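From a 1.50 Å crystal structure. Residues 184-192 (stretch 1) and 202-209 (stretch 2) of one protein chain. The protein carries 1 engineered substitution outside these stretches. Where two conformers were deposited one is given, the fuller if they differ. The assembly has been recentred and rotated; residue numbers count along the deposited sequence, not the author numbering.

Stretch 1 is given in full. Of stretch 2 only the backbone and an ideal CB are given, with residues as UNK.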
ATOM      1  N   LEU A 184       2.598  -9.827 -12.139  1.00  7.50           N
ATOM      2  CA  LEU A 184       2.872  -8.417 -12.376  1.00  6.34           C
ATOM      3  C   LEU A 184       2.265  -7.517 -11.301  1.00  8.05           C
ATOM      4  O   LEU A 184       2.788  -6.446 -11.028  1.00  7.50           O
ATOM      5  CB  LEU A 184       2.360  -8.014 -13.752  1.00  7.34           C
ATOM      6  CG  LEU A 184       3.098  -8.704 -14.891  1.00 11.08           C
ATOM      7  CD1 LEU A 184       2.466  -8.313 -16.210  1.00 12.11           C
ATOM      8  CD2 LEU A 184       4.556  -8.314 -14.852  1.00 10.65           C
ATOM      9  N   VAL A 185       1.153  -7.948 -10.714  1.00  6.66           N
ATOM     10  CA  VAL A 185       0.369  -7.096  -9.818  1.00  6.69           C
ATOM     11  C   VAL A 185       0.344  -7.727  -8.429  1.00  7.39           C
ATOM     12  O   VAL A 185       0.124  -8.925  -8.292  1.00  6.81           O
ATOM     13  CB  VAL A 185      -1.087  -6.954 -10.337  1.00  5.27           C
ATOM     14  CG1 VAL A 185      -1.918  -6.064  -9.414  1.00  7.88           C
ATOM     15  CG2 VAL A 185      -1.096  -6.419 -11.757  1.00  6.96           C
ATOM     16  N   PRO A 186       0.563  -6.919  -7.378  1.00  6.09           N
ATOM     17  CA  PRO A 186       0.506  -7.472  -6.023  1.00  5.17           C
ATOM     18  C   PRO A 186      -0.936  -7.788  -5.633  1.00  5.75           C
ATOM     19  O   PRO A 186      -1.844  -7.082  -6.062  1.00  7.17           O
ATOM     20  CB  PRO A 186       1.053  -6.326  -5.160  1.00  6.76           C
ATOM     21  CG  PRO A 186       0.705  -5.093  -5.912  1.00  6.58           C
ATOM     22  CD  PRO A 186       0.835  -5.468  -7.382  1.00  5.58           C
ATOM     23  N   PHE A 187      -1.144  -8.826  -4.828  1.00  6.17           N
ATOM     24  CA  PHE A 187      -2.501  -9.143  -4.389  1.00  5.87           C
ATOM     25  C   PHE A 187      -2.897  -8.364  -3.137  1.00  6.97           C
ATOM     26  O   PHE A 187      -4.070  -8.361  -2.751  1.00  5.66           O
ATOM     27  CB  PHE A 187      -2.695 -10.661  -4.170  1.00  8.11           C
ATOM     28  CG  PHE A 187      -1.959 -11.204  -2.967  1.00  6.38           C
ATOM     29  CD1 PHE A 187      -2.566 -11.235  -1.713  1.00  5.84           C
ATOM     30  CD2 PHE A 187      -0.657 -11.679  -3.090  1.00  6.43           C
ATOM     31  CE1 PHE A 187      -1.880 -11.719  -0.595  1.00  6.70           C
ATOM     32  CE2 PHE A 187       0.030 -12.168  -1.990  1.00  7.48           C
ATOM     33  CZ  PHE A 187      -0.584 -12.198  -0.741  1.00  7.75           C
ATOM     34  N   ALA A 188      -1.922  -7.718  -2.493  1.00  5.10           N
ATOM     35  CA  ALA A 188      -2.199  -6.911  -1.315  1.00  5.41           C
ATOM     36  C   ALA A 188      -1.070  -5.939  -1.091  1.00  4.81           C
ATOM     37  O   ALA A 188       0.024  -6.112  -1.623  1.00  6.82           O
ATOM     38  CB  ALA A 188      -2.364  -7.797  -0.077  1.00  5.51           C
ATOM     39  N   MET A 189      -1.345  -4.902  -0.308  0.74  5.28           N
ATOM     40  CA  MET A 189      -0.316  -3.962   0.099  0.74  3.89           C
ATOM     41  C   MET A 189      -0.109  -4.050   1.609  0.74  4.50           C
ATOM     42  O   MET A 189      -1.030  -3.811   2.383  0.74  6.65           O
ATOM     43  CB  MET A 189      -0.686  -2.533  -0.324  0.74  6.63           C
ATOM     44  CG  MET A 189      -0.794  -2.346  -1.832  0.74  6.30           C
ATOM     45  SD  MET A 189       0.803  -2.365  -2.671  0.74  6.28           S
ATOM     46  CE  MET A 189       1.351  -0.689  -2.345  0.74 10.21           C
ATOM     47  N   HIS A 190       1.108  -4.396   2.025  1.00  4.15           N
ATOM     48  CA  HIS A 190       1.430  -4.517   3.442  1.00  4.62           C
ATOM     49  C   HIS A 190       1.895  -3.160   3.968  1.00  4.25           C
ATOM     50  O   HIS A 190       2.896  -2.635   3.493  1.00  6.08           O
ATOM     51  CB  HIS A 190       2.537  -5.573   3.601  1.00  5.84           C
ATOM     52  CG  HIS A 190       2.875  -5.918   5.018  1.00  5.79           C
ATOM     53  ND1 HIS A 190       3.960  -6.711   5.331  1.00  6.62           N
ATOM     54  CD2 HIS A 190       2.281  -5.609   6.195  1.00  5.28           C
ATOM     55  CE1 HIS A 190       4.025  -6.862   6.643  1.00  7.25           C
ATOM     56  NE2 HIS A 190       3.014  -6.211   7.190  1.00  5.77           N
ATOM     57  N   LEU A 191       1.164  -2.584   4.926  1.00  4.83           N
ATOM     58  CA  LEU A 191       1.538  -1.292   5.509  1.00  3.92           C
ATOM     59  C   LEU A 191       1.868  -1.457   6.982  1.00  3.68           C
ATOM     60  O   LEU A 191       1.081  -2.043   7.722  1.00  6.28           O
ATOM     61  CB  LEU A 191       0.399  -0.269   5.398  1.00  6.63           C
ATOM     62  CG  LEU A 191      -0.451  -0.241   4.131  1.00  7.00           C
ATOM     63  CD1 LEU A 191      -1.553   0.788   4.283  1.00 11.07           C
ATOM     64  CD2 LEU A 191       0.412   0.082   2.929  1.00  7.99           C
ATOM     65  N   GLU A 192       3.008  -0.907   7.402  1.00  4.03           N
ATOM     66  CA  GLU A 192       3.466  -0.954   8.785  1.00  4.00           C
ATOM     67  C   GLU A 192       3.890   0.448   9.202  1.00  4.84           C
ATOM     68  O   GLU A 192       4.578   1.146   8.447  1.00  5.41           O
ATOM     69  CB  GLU A 192       4.665  -1.885   8.898  1.00  5.64           C
ATOM     70  CG  GLU A 192       4.370  -3.325   8.541  1.00  8.36           C
ATOM     71  CD  GLU A 192       5.632  -4.142   8.528  1.00  6.65           C
ATOM     72  OE1 GLU A 192       6.083  -4.553   9.617  1.00  6.57           O
ATOM     73  OE2 GLU A 192       6.190  -4.353   7.434  1.00  6.23           O
ATOM     74  N   UNK A 202       0.565   0.370  13.575  1.00  5.17           N
ATOM     75  CA  UNK A 202      -0.303  -0.562  12.867  1.00  5.44           C
ATOM     76  C   UNK A 202       0.486  -1.512  11.977  1.00  6.00           C
ATOM     77  O   UNK A 202       1.642  -1.250  11.636  1.00  5.60           O
ATOM     78  CB  UNK A 202      -1.326   0.207  12.028  1.00  5.44           C
ATOM     79  N   UNK A 203      -0.154  -2.622  11.615  1.00  4.69           N
ATOM     80  CA  UNK A 203       0.435  -3.634  10.761  1.00  4.61           C
ATOM     81  C   UNK A 203      -0.740  -4.267  10.032  1.00  7.04           C
ATOM     82  O   UNK A 203      -1.495  -5.045  10.621  1.00  6.97           O
ATOM     83  CB  UNK A 203       1.255  -4.658  11.547  1.00  4.61           C
ATOM     84  N   UNK A 204      -0.911  -3.905   8.765  1.00  4.29           N
ATOM     85  CA  UNK A 204      -2.083  -4.336   8.011  1.00  4.01           C
ATOM     86  C   UNK A 204      -1.729  -4.771   6.595  1.00  5.34           C
ATOM     87  O   UNK A 204      -0.692  -4.373   6.031  1.00  5.43           O
ATOM     88  CB  UNK A 204      -3.117  -3.209   7.962  1.00  4.01           C
ATOM     89  N   UNK A 205      -2.601  -5.590   6.019  1.00  6.14           N
ATOM     90  CA  UNK A 205      -2.541  -5.893   4.594  1.00  4.23           C
ATOM     91  C   UNK A 205      -3.827  -5.398   3.963  1.00  6.01           C
ATOM     92  O   UNK A 205      -4.911  -5.778   4.387  1.00  5.74           O
ATOM     93  CB  UNK A 205      -2.339  -7.388   4.341  1.00  4.23           C
ATOM     94  N   UNK A 206      -3.702  -4.521   2.966  1.00  4.26           N
ATOM     95  CA  UNK A 206      -4.848  -3.977   2.248  1.00  5.55           C
ATOM     96  C   UNK A 206      -5.049  -4.815   0.995  1.00  6.47           C
ATOM     97  O   UNK A 206      -4.222  -4.765   0.083  1.00  5.85           O
ATOM     98  CB  UNK A 206      -4.648  -2.500   1.903  1.00  5.55           C
ATOM     99  N   UNK A 207      -6.131  -5.609   0.941  1.00  5.79           N
ATOM    100  CA  UNK A 207      -6.294  -6.454  -0.249  1.00  4.34           C
ATOM    101  C   UNK A 207      -6.393  -5.609  -1.526  1.00  5.12           C
ATOM    102  O   UNK A 207      -7.084  -4.578  -1.548  1.00  5.81           O
ATOM    103  CB  UNK A 207      -7.539  -7.332  -0.107  1.00  4.34           C
ATOM    104  N   UNK A 208      -5.698  -6.044  -2.575  1.00  5.68           N
ATOM    105  CA  UNK A 208      -5.756  -5.361  -3.862  1.00  5.03           C
ATOM    106  C   UNK A 208      -6.928  -5.899  -4.656  1.00  4.88           C
ATOM    107  O   UNK A 208      -6.770  -6.581  -5.683  1.00  6.46           O
ATOM    108  CB  UNK A 208      -4.450  -5.532  -4.640  1.00  5.03           C
ATOM    109  N   UNK A 209      -8.111  -5.584  -4.146  1.00  5.70           N
ATOM    110  CA  UNK A 209      -9.359  -6.157  -4.630  1.00  6.31           C
ATOM    111  C   UNK A 209     -10.428  -5.081  -4.759  1.00  7.21           C
ATOM    112  O   UNK A 209     -10.297  -3.974  -4.223  1.00  7.14           O
ATOM    113  CB  UNK A 209      -9.836  -7.271  -3.696  1.00  6.31           C
TER

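Two strands run antiparallel here, and their backbones set the rules before any side chain is chosen. Alternate positions of the second strand point to opposite faces of the sheet, so each meets a different set of neighbours.

Position 202 sends its CA-to-CB bond sideways, and its ideal CB lies 5.4 Å from Leu191 O. A small residue would leave that distance open; a long aliphatic or aromatic one could reach back across Leu191. The residue is Phe202. With chi1 in p, its ring swings nearer, bringing CE1 to 3.9 Å from Leu191 CB, while Leu191 O sits at the ring edge.

Position 203 shares a face with His190 and Glu192. Its ideal CB is 4.5 Å from Glu192 CG and 4.9 Å from His190 NE2, so the visible cue is polar: an imidazole nitrogen that could donate or accept, beside a carboxylate. Asn or Gln has the reach and an acceptor to offer; Asp could also accept from a protonated NE2, though beside the Glu192 carboxylate its charge is less welcome; Ser and Thr are too short to meet NE2 directly. The choice is Asn203, with chi1 in t. Its OD1 accepts a hydrogen bond from His190 NE2 at 2.7 Å, which fixes the proton on that nitrogen. The amide's other end, ND2, donates to a water at 3.0 Å from the water oxygen, and that water donates a weak bond to Glu192 OE1 (3.3 Å from the water oxygen).

At 204 the backbone does the pairing: the position's N donates to Leu191 O at 2.9 Å, and its O accepts from Leu191 N at 2.8 Å. The CB points to the face carrying Met189 and Leu191, where a hydrocarbon is on offer. Val, Ile or Thr would suit the extended phi/psi of -137/157. Val204 fills it, placing CG2 3.9 Å from Leu191 CB.

Position 205 turns back to the other face, its ideal CB 4.4 Å from Ala188 CB. The backbones are close here, with the CA atoms of 205 and His190 4.4 Å apart. Small residues fit simply, though larger ones are not excluded by what is visible. Ala205 makes a light methyl contact with Ala188, CB to CB 4.5 Å.

Position 206 forms the next hydrogen-bonded pair, its N donating to Met189 O at 2.8 Å and its O accepting from Met189 N at 2.9 Å. The ideal CB is 5.1 Å from Leu191 CD1, inviting a branched or long aliphatic chain. Ile206 answers, with CG1 3.7 Å from Leu191 CD1 and CB 4.4 Å from Met189 CB.

At 207, phi is -60 and no stretch 1 acceptor needs its N, so proline is allowed among many. Pro207 touches Ala188 lightly.

Position 208 points toward stretch 1, its ideal CB 3.3 Å from Pro186 O. No backbone N of stretch 2 reaches that carbonyl, so a side-chain donor would suit it: Asn, Gln, Ser or Thr. Asn208 supplies ND2 to Pro186 O at 2.9 Å, while its backbone N donates to Phe187 O at 2.8 Å.

Position 209 points sideways, with nothing of stretch 1 within 5.5 Å of its ideal CB, so stretch 1 sets little preference; it is Thr209, which makes no contact.

Stretch 2 202-209: FNVAIPNT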
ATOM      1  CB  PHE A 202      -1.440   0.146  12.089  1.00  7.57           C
ATOM      2  CG  PHE A 202      -0.979   1.108  11.016  1.00  4.80           C
ATOM      3  CD1 PHE A 202      -0.459   0.645   9.814  1.00  4.89           C
ATOM      4  CD2 PHE A 202      -1.140   2.476  11.186  1.00  6.15           C
ATOM      5  CE1 PHE A 202      -0.071   1.523   8.818  1.00  6.52           C
ATOM      6  CE2 PHE A 202      -0.765   3.369  10.188  1.00  6.24           C
ATOM      7  CZ  PHE A 202      -0.234   2.895   8.999  1.00  5.85           C
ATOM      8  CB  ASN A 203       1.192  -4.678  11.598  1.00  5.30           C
ATOM      9  CG  ASN A 203       2.024  -5.609  10.747  1.00  4.44           C
ATOM     10  OD1 ASN A 203       1.867  -5.662   9.527  1.00  5.32           O
ATOM     11  ND2 ASN A 203       2.920  -6.357  11.388  1.00  6.44           N
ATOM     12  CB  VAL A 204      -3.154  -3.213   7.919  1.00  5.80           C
ATOM     13  CG1 VAL A 204      -3.639  -2.768   9.310  1.00  8.10           C
ATOM     14  CG2 VAL A 204      -2.603  -2.031   7.147  1.00  5.65           C
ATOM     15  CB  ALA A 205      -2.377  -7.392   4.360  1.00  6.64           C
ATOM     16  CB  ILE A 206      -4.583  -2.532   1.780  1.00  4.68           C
ATOM     17  CG1 ILE A 206      -4.001  -1.665   2.906  1.00  8.98           C
ATOM     18  CG2 ILE A 206      -5.857  -1.932   1.176  1.00  7.49           C
ATOM     19  CD1 ILE A 206      -4.910  -1.462   4.059  1.00 10.44           C
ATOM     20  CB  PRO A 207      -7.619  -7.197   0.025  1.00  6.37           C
ATOM     21  CG  PRO A 207      -7.715  -7.203   1.563  1.00  6.82           C
ATOM     22  CD  PRO A 207      -7.189  -5.842   1.944  1.00  7.03           C
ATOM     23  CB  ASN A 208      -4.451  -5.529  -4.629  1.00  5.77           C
ATOM     24  CG  ASN A 208      -4.269  -4.460  -5.681  1.00  5.69           C
ATOM     25  OD1 ASN A 208      -5.001  -3.458  -5.696  1.00  5.89           O
ATOM     26  ND2 ASN A 208      -3.288  -4.656  -6.568  1.00  5.87           N
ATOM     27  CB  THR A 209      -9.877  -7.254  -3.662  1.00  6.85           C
ATOM     28  OG1 THR A 209     -10.086  -6.689  -2.356  1.00  7.87           O
ATOM     29  CG2 THR A 209      -8.882  -8.409  -3.560  1.00  6.88           C
TER
HETATM   30  O   HOH W   1       4.941  -7.624   9.635  1.00 14.00           O
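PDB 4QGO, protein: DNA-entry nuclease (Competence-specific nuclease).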